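PDB 5HOE: hydrolase from Rhizobium meliloti, which hydrolyses ester bonds as a carbohydrate acetylesterase of the GDSL-like (SGNH) family and assembles as an octamer. Local coordinates for residues A[47-52]-A[62-67]; A[201-204]-A[210-213]; A[90-95]-A[130-135]; A[177-182]-A[191-196]; A[107-112]-A[119-124]. All coordinates share one frame; numbering follows the deposited sequence.

Interaction 1: residues A[47-52]-A[62-67]; sequences RWTGAM and IIEEGL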
# COMPACT_ATOMS: atom_id res chain seq x y z
N ARG A 47 -34.99 -11.22 18.47
CA ARG A 47 -34.31 -10.75 17.27
C ARG A 47 -35.14 -11.12 16.05
O ARG A 47 -35.91 -12.09 16.08
CB ARG A 47 -32.92 -11.37 17.16
CG ARG A 47 -32.09 -11.26 18.44
CD ARG A 47 -30.60 -11.22 18.21
NE ARG A 47 -29.94 -12.52 18.12
CZ ARG A 47 -29.32 -13.14 19.12
NH1 ARG A 47 -29.29 -12.64 20.36
NH2 ARG A 47 -28.74 -14.31 18.89
N TRP A 48 -34.99 -10.36 14.97
CA TRP A 48 -35.74 -10.73 13.77
C TRP A 48 -35.31 -12.09 13.26
O TRP A 48 -36.15 -12.88 12.81
CB TRP A 48 -35.68 -9.64 12.70
CG TRP A 48 -34.40 -9.51 11.88
CD1 TRP A 48 -33.45 -8.53 12.00
CD2 TRP A 48 -34.00 -10.31 10.76
NE1 TRP A 48 -32.48 -8.68 11.04
CE2 TRP A 48 -32.78 -9.77 10.27
CE3 TRP A 48 -34.52 -11.44 10.13
CZ2 TRP A 48 -32.09 -10.32 9.19
CZ3 TRP A 48 -33.84 -11.98 9.04
CH2 TRP A 48 -32.63 -11.43 8.59
N THR A 49 -34.03 -12.41 13.40
CA THR A 49 -33.52 -13.70 12.96
C THR A 49 -34.19 -14.85 13.71
O THR A 49 -34.62 -15.85 13.10
CB THR A 49 -32.01 -13.71 13.19
OG1 THR A 49 -31.78 -13.28 14.54
CG2 THR A 49 -31.28 -12.77 12.20
N GLY A 50 -34.30 -14.74 15.04
CA GLY A 50 -34.91 -15.81 15.82
C GLY A 50 -36.40 -15.93 15.60
O GLY A 50 -36.96 -17.04 15.60
N ALA A 51 -37.07 -14.79 15.41
CA ALA A 51 -38.48 -14.78 15.06
C ALA A 51 -38.73 -15.37 13.67
O ALA A 51 -39.72 -16.08 13.46
CB ALA A 51 -39.02 -13.35 15.14
N MET A 52 -37.85 -15.07 12.71
CA MET A 52 -37.96 -15.68 11.39
C MET A 52 -37.75 -17.19 11.48
O MET A 52 -38.51 -17.97 10.88
CB MET A 52 -36.93 -15.06 10.44
CG MET A 52 -37.03 -15.58 9.01
SD MET A 52 -35.60 -15.25 7.97
CE MET A 52 -34.30 -16.15 8.81
N ILE A 62 -30.70 -21.28 10.57
CA ILE A 62 -30.43 -19.85 10.47
C ILE A 62 -29.05 -19.58 11.02
O ILE A 62 -28.71 -20.01 12.13
CB ILE A 62 -31.50 -19.03 11.21
CG1 ILE A 62 -32.69 -18.73 10.29
CG2 ILE A 62 -30.96 -17.67 11.69
CD1 ILE A 62 -33.43 -19.92 9.86
N ILE A 63 -28.25 -18.83 10.26
CA ILE A 63 -26.90 -18.42 10.64
C ILE A 63 -26.91 -16.90 10.78
O ILE A 63 -27.32 -16.19 9.86
CB ILE A 63 -25.89 -18.85 9.57
CG1 ILE A 63 -25.91 -20.37 9.38
CG2 ILE A 63 -24.48 -18.38 9.93
CD1 ILE A 63 -25.53 -20.79 8.02
N GLU A 64 -26.53 -16.42 11.95
CA GLU A 64 -26.52 -14.99 12.23
C GLU A 64 -25.13 -14.42 12.00
O GLU A 64 -24.14 -14.90 12.58
CB GLU A 64 -26.94 -14.74 13.68
CG GLU A 64 -28.32 -15.27 14.01
CD GLU A 64 -28.70 -14.95 15.43
OE1 GLU A 64 -28.28 -15.68 16.35
OE2 GLU A 64 -29.39 -13.95 15.63
N GLU A 65 -25.05 -13.38 11.16
CA GLU A 65 -23.84 -12.56 10.99
C GLU A 65 -24.22 -11.08 11.02
O GLU A 65 -24.18 -10.38 9.99
CB GLU A 65 -23.10 -12.93 9.70
CG GLU A 65 -22.50 -14.34 9.69
CD GLU A 65 -21.32 -14.55 10.61
OE1 GLU A 65 -20.86 -13.61 11.28
OE2 GLU A 65 -20.83 -15.71 10.64
N GLY A 66 -24.58 -10.59 12.21
CA GLY A 66 -24.91 -9.20 12.42
C GLY A 66 -23.79 -8.51 13.20
O GLY A 66 -23.32 -9.02 14.21
N LEU A 67 -23.41 -7.33 12.73
CA LEU A 67 -22.34 -6.57 13.35
C LEU A 67 -22.75 -5.11 13.46
O LEU A 67 -23.01 -4.45 12.45
CB LEU A 67 -21.04 -6.70 12.54
CG LEU A 67 -19.87 -5.86 13.02
CD1 LEU A 67 -19.43 -6.29 14.42
CD2 LEU A 67 -18.71 -5.99 12.03

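Interaction 2: residues A[201-204]-A[210-213]; sequences STDG and LSAE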
# COMPACT_ATOMS: atom_id res chain seq x y z
N SER A 201 -41.61 0.18 11.08
CA SER A 201 -40.95 1.48 11.14
C SER A 201 -39.84 1.41 12.19
O SER A 201 -39.82 0.52 13.05
CB SER A 201 -41.94 2.61 11.47
OG SER A 201 -42.45 2.51 12.78
N THR A 202 -38.91 2.36 12.11
CA THR A 202 -37.90 2.49 13.15
C THR A 202 -38.56 3.08 14.40
O THR A 202 -38.85 4.28 14.42
CB THR A 202 -36.77 3.38 12.66
OG1 THR A 202 -36.19 2.81 11.48
CG2 THR A 202 -35.68 3.54 13.72
N ASP A 203 -38.78 2.27 15.43
CA ASP A 203 -39.58 2.68 16.58
C ASP A 203 -38.81 2.80 17.88
O ASP A 203 -39.41 3.11 18.92
CB ASP A 203 -40.79 1.73 16.75
CG ASP A 203 -40.42 0.30 17.07
OD1 ASP A 203 -39.25 -0.10 16.90
OD2 ASP A 203 -41.34 -0.45 17.49
N GLY A 204 -37.49 2.57 17.86
CA GLY A 204 -36.72 2.67 19.09
C GLY A 204 -36.52 4.10 19.54
O GLY A 204 -36.52 5.03 18.73
N LEU A 210 -34.67 -0.84 16.93
CA LEU A 210 -36.03 -1.35 16.91
C LEU A 210 -36.41 -2.02 18.23
O LEU A 210 -35.55 -2.51 18.97
CB LEU A 210 -36.21 -2.37 15.77
CG LEU A 210 -35.66 -2.05 14.38
CD1 LEU A 210 -35.78 -3.28 13.50
CD2 LEU A 210 -36.42 -0.89 13.81
N SER A 211 -37.70 -2.00 18.53
CA SER A 211 -38.25 -2.71 19.67
C SER A 211 -38.33 -4.20 19.40
O SER A 211 -38.28 -4.65 18.25
CB SER A 211 -39.65 -2.18 19.97
OG SER A 211 -40.59 -2.59 19.00
N ALA A 212 -38.49 -4.98 20.47
CA ALA A 212 -38.65 -6.43 20.31
C ALA A 212 -39.87 -6.77 19.46
O ALA A 212 -39.79 -7.64 18.57
CB ALA A 212 -38.74 -7.11 21.68
N GLU A 213 -41.01 -6.11 19.71
CA GLU A 213 -42.21 -6.49 18.95
C GLU A 213 -42.03 -6.20 17.46
O GLU A 213 -42.54 -6.96 16.61
CB GLU A 213 -43.47 -5.82 19.52
CG GLU A 213 -43.51 -4.30 19.54
CD GLU A 213 -43.97 -3.66 18.23
OE1 GLU A 213 -43.78 -2.43 18.09
OE2 GLU A 213 -44.54 -4.35 17.36

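Interaction 3: residues A[90-95]-A[130-135]; sequences MALASH and GQVLTC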
# COMPACT_ATOMS: atom_id res chain seq x y z
N MET A 90 -15.46 -14.34 3.06
CA MET A 90 -15.03 -15.29 4.09
C MET A 90 -16.23 -15.95 4.79
O MET A 90 -16.22 -17.17 5.06
CB MET A 90 -14.15 -14.56 5.12
CG MET A 90 -12.76 -14.15 4.62
SD MET A 90 -11.71 -13.35 5.87
CE MET A 90 -11.85 -11.60 5.49
N ALA A 91 -17.27 -15.18 5.09
CA ALA A 91 -18.41 -15.76 5.79
C ALA A 91 -19.15 -16.74 4.90
O ALA A 91 -19.60 -17.80 5.36
CB ALA A 91 -19.35 -14.65 6.25
N LEU A 92 -19.31 -16.40 3.62
CA LEU A 92 -19.98 -17.32 2.70
C LEU A 92 -19.27 -18.66 2.66
O LEU A 92 -19.90 -19.72 2.77
CB LEU A 92 -20.05 -16.70 1.31
CG LEU A 92 -20.96 -15.46 1.18
CD1 LEU A 92 -20.73 -14.69 -0.12
CD2 LEU A 92 -22.44 -15.82 1.33
N ALA A 93 -17.94 -18.63 2.51
CA ALA A 93 -17.17 -19.86 2.36
C ALA A 93 -17.20 -20.67 3.64
O ALA A 93 -17.14 -21.90 3.60
CB ALA A 93 -15.74 -19.53 1.93
N SER A 94 -17.31 -19.99 4.78
CA SER A 94 -17.39 -20.65 6.07
C SER A 94 -18.73 -21.34 6.29
O SER A 94 -18.81 -22.24 7.14
CB SER A 94 -17.19 -19.64 7.19
OG SER A 94 -15.95 -18.98 7.14
N HIS A 95 -19.78 -20.91 5.61
CA HIS A 95 -21.12 -21.39 5.91
C HIS A 95 -21.78 -22.19 4.80
O HIS A 95 -22.91 -22.64 4.99
CB HIS A 95 -22.01 -20.23 6.38
CG HIS A 95 -21.53 -19.63 7.65
ND1 HIS A 95 -21.38 -20.36 8.81
CD2 HIS A 95 -21.10 -18.38 7.94
CE1 HIS A 95 -20.89 -19.58 9.76
NE2 HIS A 95 -20.71 -18.38 9.26
N GLY A 130 -23.30 -9.36 -5.62
CA GLY A 130 -22.36 -10.01 -6.51
C GLY A 130 -21.45 -11.00 -5.81
O GLY A 130 -21.10 -12.03 -6.38
N GLN A 131 -21.03 -10.70 -4.58
CA GLN A 131 -20.19 -11.63 -3.83
C GLN A 131 -20.94 -12.93 -3.55
O GLN A 131 -20.34 -14.01 -3.56
CB GLN A 131 -19.72 -11.00 -2.52
CG GLN A 131 -18.65 -9.95 -2.71
CD GLN A 131 -18.29 -9.20 -1.47
OE1 GLN A 131 -19.06 -9.14 -0.52
NE2 GLN A 131 -17.09 -8.61 -1.47
N VAL A 132 -22.24 -12.85 -3.29
CA VAL A 132 -23.02 -14.08 -3.11
C VAL A 132 -23.16 -14.82 -4.43
O VAL A 132 -22.96 -16.04 -4.51
CB VAL A 132 -24.39 -13.78 -2.48
CG1 VAL A 132 -25.13 -15.07 -2.28
CG2 VAL A 132 -24.24 -13.04 -1.17
N LEU A 133 -23.52 -14.11 -5.49
CA LEU A 133 -23.79 -14.77 -6.76
C LEU A 133 -22.55 -15.44 -7.35
O LEU A 133 -22.69 -16.37 -8.16
CB LEU A 133 -24.36 -13.78 -7.75
CG LEU A 133 -25.72 -13.20 -7.35
CD1 LEU A 133 -26.18 -12.18 -8.37
CD2 LEU A 133 -26.76 -14.30 -7.18
N THR A 134 -21.35 -15.00 -6.98
CA THR A 134 -20.13 -15.56 -7.53
C THR A 134 -19.44 -16.52 -6.57
O THR A 134 -18.31 -16.95 -6.85
CB THR A 134 -19.15 -14.46 -7.96
OG1 THR A 134 -18.73 -13.71 -6.81
CG2 THR A 134 -19.79 -13.53 -8.98
N CYS A 135 -20.08 -16.90 -5.45
CA CYS A 135 -19.41 -17.64 -4.39
C CYS A 135 -19.45 -19.16 -4.57
O CYS A 135 -18.93 -19.87 -3.70
CB CYS A 135 -19.97 -17.26 -3.01
SG CYS A 135 -21.50 -18.09 -2.51

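Interaction 4: residues A[177-182]-A[191-196]; sequences ELSGLY and VEFFAA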
# COMPACT_ATOMS: atom_id res chain seq x y z
N GLU A 177 -34.61 6.88 0.46
CA GLU A 177 -34.44 6.52 -0.94
C GLU A 177 -33.98 5.09 -1.14
O GLU A 177 -34.00 4.60 -2.27
CB GLU A 177 -33.43 7.47 -1.60
CG GLU A 177 -33.93 8.90 -1.78
CD GLU A 177 -32.90 9.77 -2.46
OE1 GLU A 177 -32.27 9.32 -3.45
OE2 GLU A 177 -32.70 10.91 -1.99
N LEU A 178 -33.55 4.39 -0.08
CA LEU A 178 -32.93 3.08 -0.28
C LEU A 178 -33.93 2.05 -0.80
O LEU A 178 -33.58 1.21 -1.64
CB LEU A 178 -32.26 2.59 1.00
CG LEU A 178 -31.10 3.42 1.55
CD1 LEU A 178 -30.43 2.69 2.71
CD2 LEU A 178 -30.05 3.77 0.49
N SER A 179 -35.18 2.09 -0.32
CA SER A 179 -36.16 1.10 -0.77
C SER A 179 -36.29 1.08 -2.29
O SER A 179 -36.19 0.02 -2.91
CB SER A 179 -37.51 1.33 -0.11
OG SER A 179 -38.39 0.30 -0.53
N GLY A 180 -36.55 2.24 -2.89
CA GLY A 180 -36.70 2.29 -4.34
C GLY A 180 -35.46 1.85 -5.09
O GLY A 180 -35.54 1.13 -6.09
N LEU A 181 -34.29 2.30 -4.64
CA LEU A 181 -33.05 1.94 -5.31
C LEU A 181 -32.71 0.47 -5.13
O LEU A 181 -32.21 -0.17 -6.07
CB LEU A 181 -31.91 2.82 -4.80
CG LEU A 181 -32.01 4.29 -5.22
CD1 LEU A 181 -31.06 5.19 -4.42
CD2 LEU A 181 -31.75 4.40 -6.69
N TYR A 182 -32.97 -0.09 -3.93
CA TYR A 182 -32.71 -1.52 -3.73
C TYR A 182 -33.66 -2.37 -4.57
O TYR A 182 -33.27 -3.45 -5.02
CB TYR A 182 -32.85 -1.92 -2.25
CG TYR A 182 -31.72 -1.50 -1.32
CD1 TYR A 182 -30.80 -0.51 -1.67
CD2 TYR A 182 -31.57 -2.12 -0.09
CE1 TYR A 182 -29.78 -0.15 -0.78
CE2 TYR A 182 -30.56 -1.76 0.79
CZ TYR A 182 -29.67 -0.77 0.44
OH TYR A 182 -28.67 -0.45 1.33
N VAL A 191 -32.46 -10.92 -8.41
CA VAL A 191 -32.57 -11.52 -7.08
C VAL A 191 -33.84 -11.06 -6.39
O VAL A 191 -34.66 -10.32 -6.97
CB VAL A 191 -31.31 -11.24 -6.22
CG1 VAL A 191 -30.05 -11.82 -6.88
CG2 VAL A 191 -31.15 -9.74 -5.95
N GLU A 192 -34.03 -11.48 -5.15
CA GLU A 192 -35.28 -11.19 -4.45
C GLU A 192 -35.15 -9.91 -3.64
O GLU A 192 -34.05 -9.48 -3.30
CB GLU A 192 -35.67 -12.34 -3.53
CG GLU A 192 -35.72 -13.72 -4.21
CD GLU A 192 -36.82 -13.83 -5.25
OE1 GLU A 192 -37.91 -13.25 -5.06
OE2 GLU A 192 -36.60 -14.53 -6.27
N PHE A 193 -36.30 -9.29 -3.33
CA PHE A 193 -36.34 -8.00 -2.65
C PHE A 193 -37.47 -7.93 -1.63
O PHE A 193 -38.59 -8.41 -1.89
CB PHE A 193 -36.52 -6.83 -3.62
CG PHE A 193 -36.71 -5.51 -2.92
CD1 PHE A 193 -35.65 -4.92 -2.24
CD2 PHE A 193 -37.93 -4.86 -2.94
CE1 PHE A 193 -35.81 -3.72 -1.58
CE2 PHE A 193 -38.09 -3.65 -2.28
CZ PHE A 193 -37.02 -3.07 -1.61
N PHE A 194 -37.19 -7.29 -0.49
CA PHE A 194 -38.19 -7.03 0.55
C PHE A 194 -37.94 -5.67 1.19
O PHE A 194 -36.82 -5.40 1.64
CB PHE A 194 -38.18 -8.12 1.64
CG PHE A 194 -39.14 -7.84 2.76
CD1 PHE A 194 -40.51 -7.85 2.52
CD2 PHE A 194 -38.69 -7.52 4.04
CE1 PHE A 194 -41.40 -7.57 3.55
CE2 PHE A 194 -39.59 -7.25 5.04
CZ PHE A 194 -40.93 -7.27 4.80
N ALA A 195 -38.96 -4.81 1.19
CA ALA A 195 -38.85 -3.50 1.83
C ALA A 195 -39.31 -3.60 3.28
O ALA A 195 -40.50 -3.73 3.57
CB ALA A 195 -39.68 -2.47 1.08
N ALA A 196 -38.36 -3.54 4.22
CA ALA A 196 -38.76 -3.62 5.62
C ALA A 196 -39.75 -2.52 5.98
O ALA A 196 -40.66 -2.74 6.79
CB ALA A 196 -37.53 -3.58 6.53

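Interaction 5: residues A[107-112]-A[119-124]; sequences TNDTKS and YEIANG. With PO4 (phosphate ion), chain E.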
# COMPACT_ATOMS: atom_id res chain seq x y z
N THR A 107 -28.06 1.39 6.32
CA THR A 107 -28.31 2.46 7.27
C THR A 107 -27.01 3.16 7.67
O THR A 107 -26.94 4.39 7.74
CB THR A 107 -29.03 1.93 8.50
OG1 THR A 107 -30.26 1.32 8.11
CG2 THR A 107 -29.30 3.07 9.49
N ASN A 108 -25.94 2.38 7.91
CA ASN A 108 -24.73 3.02 8.40
C ASN A 108 -23.99 3.78 7.31
O ASN A 108 -23.28 4.74 7.62
CB ASN A 108 -23.85 2.01 9.13
CG ASN A 108 -24.48 1.55 10.39
OD1 ASN A 108 -24.98 2.38 11.17
ND2 ASN A 108 -24.52 0.25 10.61
N ASP A 109 -24.20 3.41 6.05
CA ASP A 109 -23.62 4.19 4.97
C ASP A 109 -24.17 5.62 4.90
O ASP A 109 -23.55 6.47 4.24
CB ASP A 109 -23.95 3.54 3.63
CG ASP A 109 -23.40 2.12 3.46
OD1 ASP A 109 -23.52 1.25 4.36
OD2 ASP A 109 -22.91 1.87 2.34
N THR A 110 -25.32 5.89 5.53
CA THR A 110 -25.91 7.23 5.53
C THR A 110 -25.31 8.16 6.58
O THR A 110 -25.72 9.32 6.64
CB THR A 110 -27.44 7.18 5.75
OG1 THR A 110 -27.75 6.92 7.14
CG2 THR A 110 -28.12 6.13 4.83
N LYS A 111 -24.35 7.70 7.38
CA LYS A 111 -23.74 8.56 8.38
C LYS A 111 -23.06 9.76 7.74
O LYS A 111 -22.56 9.70 6.61
CB LYS A 111 -22.75 7.77 9.23
CG LYS A 111 -23.40 6.75 10.19
CD LYS A 111 -22.35 5.99 10.98
CE LYS A 111 -22.96 4.99 11.95
NZ LYS A 111 -21.91 4.26 12.70
N SER A 112 -23.06 10.87 8.49
CA SER A 112 -22.60 12.16 7.98
C SER A 112 -21.17 12.07 7.42
O SER A 112 -20.89 12.58 6.33
CB SER A 112 -22.67 13.18 9.11
OG SER A 112 -21.84 12.78 10.20
N TYR A 119 -27.44 6.38 -4.37
CA TYR A 119 -27.06 5.42 -5.40
C TYR A 119 -25.79 4.67 -5.02
O TYR A 119 -25.71 3.46 -5.21
CB TYR A 119 -26.91 6.08 -6.77
CG TYR A 119 -26.76 5.03 -7.83
CD1 TYR A 119 -27.88 4.39 -8.33
CD2 TYR A 119 -25.51 4.62 -8.27
CE1 TYR A 119 -27.76 3.39 -9.28
CE2 TYR A 119 -25.38 3.61 -9.21
CZ TYR A 119 -26.51 3.01 -9.71
OH TYR A 119 -26.36 2.01 -10.64
N GLU A 120 -24.79 5.38 -4.46
CA GLU A 120 -23.57 4.71 -4.03
C GLU A 120 -23.84 3.67 -2.94
O GLU A 120 -23.14 2.65 -2.88
CB GLU A 120 -22.54 5.74 -3.57
CG GLU A 120 -21.94 6.57 -4.71
CD GLU A 120 -21.16 7.81 -4.26
OE1 GLU A 120 -21.30 8.25 -3.10
OE2 GLU A 120 -20.41 8.35 -5.10
N ILE A 121 -24.82 3.92 -2.07
CA ILE A 121 -25.18 2.95 -1.04
C ILE A 121 -25.78 1.71 -1.68
O ILE A 121 -25.40 0.58 -1.36
CB ILE A 121 -26.14 3.56 -0.01
CG1 ILE A 121 -25.50 4.80 0.64
CG2 ILE A 121 -26.53 2.48 1.02
CD1 ILE A 121 -26.35 5.52 1.71
N ALA A 122 -26.74 1.91 -2.60
CA ALA A 122 -27.33 0.78 -3.32
C ALA A 122 -26.28 0.05 -4.14
O ALA A 122 -26.33 -1.19 -4.25
CB ALA A 122 -28.48 1.29 -4.18
N ASN A 123 -25.31 0.78 -4.71
CA ASN A 123 -24.21 0.13 -5.42
C ASN A 123 -23.34 -0.70 -4.48
O ASN A 123 -22.79 -1.73 -4.90
CB ASN A 123 -23.38 1.18 -6.16
CG ASN A 123 -22.48 0.56 -7.20
OD1 ASN A 123 -22.93 -0.17 -8.08
ND2 ASN A 123 -21.19 0.87 -7.11
N GLY A 124 -23.20 -0.27 -3.22
CA GLY A 124 -22.50 -1.09 -2.24
C GLY A 124 -23.25 -2.37 -1.90
O GLY A 124 -22.65 -3.44 -1.77
P PO4 E . -25.92 0.68 14.01
O1 PO4 E . -25.57 -0.51 13.17
O2 PO4 E . -27.11 1.39 13.41
O3 PO4 E . -26.11 0.45 15.49
O4 PO4 E . -24.76 1.62 14.11

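Interaction 1: residues A[47-52]-A[62-67]
R47 takes hold of E64 side-on, with NE and NH2 each donating to a separate carboxylate oxygen. R47 NE reaches OE2 of E64 at 2.9 Å and NH2 reaches OE1 of E64 at the same distance; both bonds use syn lone pairs, and the two flat groups lie only 18° apart. The two side chains meet at about a right angle, and the bend at chi3 (-87°) in R47 brings the guanidinium edge-on to the carboxylate. T49 adds a second grip on E64: T49 OG1, set between the backbone N and the carbonyl carbon (chi1 49°), donates to E64 OE2 from above the carboxylate plane at 2.7 Å. Were E64 an alanine, the NE and NH2 edge of R47 would probably lose its carboxylate mate and T49 OG1 this acceptor. The apolar end is tight at one point, where M52 CE presses on I62 CG1 at 3.4 Å, closer than usual for two carbons. Between that point and the salt bridge the fit is looser, T49 CB and I62 CG2 standing 4.4 Å apart. I62 and E64, on the strand side, keep some exposure to solvent, whereas R47, T49 and M52 are buried. Y42 O binds R47 NH1, and Y44 packs on T49, I62 and E64. Helix 48-56 runs nearly antiparallel to strand 60-66, an outermost strand of the chain's parallel sheet; from the helix, W48 and M52 reach helix 212-229 and strand 100-104, while I63 and E65 pair through their backbones with strand 17-23.

Interaction 2: residues A[201-204]-A[210-213]
G204 and L210 bring the two backbones together, their CA atoms 4.6 Å apart, and the end-to-end directions of 201-204 and 210-213 differ by 102°. Next to this approach, the backbone N of S211 donates to OD1 of D203 at 2.9 Å in a nearly straight bond (166°). The same carboxylate takes the S211 hydroxyl as well, OG donating to D203 OD2 at 2.7 Å, so D203 spans the backbone and the side chain of one residue; both donors come in on the syn side, tilted out of the carboxylate plane. S211 is the N-cap of helix 212-229, its OG also binding the backbone N of T214, and the turn between the segments carries D206 and H209, which with S25 have the geometry of a Ser-His-Asp triad and are probably the catalytic residues, as in other SGNH hydrolases. E213 folds back from the first turn, its chain bent at chi2 (85°), and brings its OE1 to 3.2 Å from D203 OD2. These like charges are likely to repel, eased by the hydroxyls of S211 and T214 on OD2. The buried L210 sets CD2 3.7 Å from T202 CA and against the S201 carbonyl O.

Interaction 3: residues A[90-95]-A[130-135]
Of residues 90-95, L92 makes the apolar contact with 130-135, and one methyl does most of the touching. L92 CD1 stands 3.9 Å from C135 CB and 4.0 Å from V132 CG2, while L92 CD2 comes alongside that same V132 methyl at 4.1 Å. With CG anti to the carbonyl carbon (chi1 -67°), the branched end is carried across to the last turn of helix 118-133, where it crosses V132 at about a right angle. The methyl also meets backbone: L92 CD1 is 3.5 Å from the Q131 carbonyl O and close to V132 CA.

Within each segment a hydroxyl bonds back to a carbonyl. S94 OG donates to M90 O at 2.8 Å and T134 OG1 to G130 O at 2.9 Å; in both cases the residue's own backbone N reaches that carbonyl from the opposite face. Between the helices, Q131 NE2 binds S85 O, outside 90-95. L92 and V132 both rest on V101 of strand 100-104, and L67 of a second subunit packs on A93 and S94.

With no hydrogen bond or charge pair between them, 90-95 and 130-135 are joined by dispersion and the burial of methyl groups, which set closeness but little direction; the directional Q131 to S85 bond lies beside the contact.

Interaction 4: residues A[177-182]-A[191-196]
F193 reaches from its strand to helix 171-189 and brings the outer carbons of its ring to Y182 and S179. Its CB points to the helix, and with CG anti to the backbone N (chi1 174°) the far end of the ring arrives there. F193 CE1 meets Y182 CB at 3.5 Å, and F193 CZ lies the same distance from the S179 carbonyl O; both approach obliquely. S179 OG, in contrast, stands in the ring plane at the edge, 3.8 Å from F193 CZ. That hydroxyl is swung anti to its own backbone N (chi1 -177°), which also sets S179 OG 3.5 Å from the methyl CB of A195, so the oxygen lies between the F193 rim and the A195 methyl, two residues along the strand. The backbone N of A195, in the same strand, lies over one face of the F193 ring, offset toward the rim.

Of its side chain Y182 offers F193 the CB; its backbone carbonyl lies close too. That CB points at the strand, but the phenol then turns away. L178 CB lies over one face of the phenol ring, offset toward its rim; the ring goes on to V150 and A152 of strand 147-152, and OH binds L105 O. No hydrogen bond joins the two segments.

Helix and strand run close to antiparallel, 162° apart, with their axes 8.9 Å from each other at closest approach. Strand 192-195 lies beside strand 147-152 and parallel to it, so helix 171-189 belongs to a beta-alpha-beta crossover, the building unit of the three-layer alpha/beta/alpha fold of SGNH hydrolases.

Interaction 5: residues A[107-112]-A[119-124]
T107 O is gripped twice by T110, the residue whose methyl meets I121. T110 OG1 donates to T107 O at 2.7 Å, in the carbonyl plane, and the backbone N of T110 adds a second bond, closing the short 3-10 turn 108-110. With the hydroxyl held there, T110 CG2 is turned to I121 CD1 at 3.6 Å, the two side chains crossing at about a right angle. I121 is fully extended past CB (chi2 -179°), which carries CD1 to T110 CG2 and D109 CB. D109 slides past I121 in the opposite direction, D109 CB lying 3.6 Å from I121 CG1, and carries its carboxylate on to T72 OG1 and R116 NH1, the latter a salt bridge.

On the far side of the turn N108 points away from the helix. N108 ND2 donates to O1 of a phosphate ion, probably from the crystallisation liquor, at 2.9 Å and 168°, and also binds R70 O. The same phosphate is held by the backbone N of S25 and of A69 and by H209 NE2, consistent with N108 being the asparagine of an SGNH oxyanion hole. With an alanine in place of N108, the phosphate would probably lose this donor and R70 O its mate.

I121 also packs on L178 and Y182 of helix 171-189, which T110 touches as well at K174, so the turn and both helices meet here; E120 and N123 reach a third subunit.

How the interactions relate
The phosphate in interaction 5 marks the probable active site: N108 holds it from one loop, and H209, in the turn bridged by interaction 2, binds it from another. Those two contacts have centres 21 Å apart and nearest atoms about 7 Å apart. Interaction 4 backs interaction 5 directly, Y182 CE1 lying 3.6 Å from A122 CA, and touches interaction 3 through L133 CD2 and V191 CG1 at 4.1 Å. Interaction 3 in turn meets interaction 1, where E65 OE2 and H95 NE2 are 3.0 Å apart; both also touch a second subunit. Interactions 1 and 4 involve the two outermost strands of the same sheet, their centres 19 Å apart.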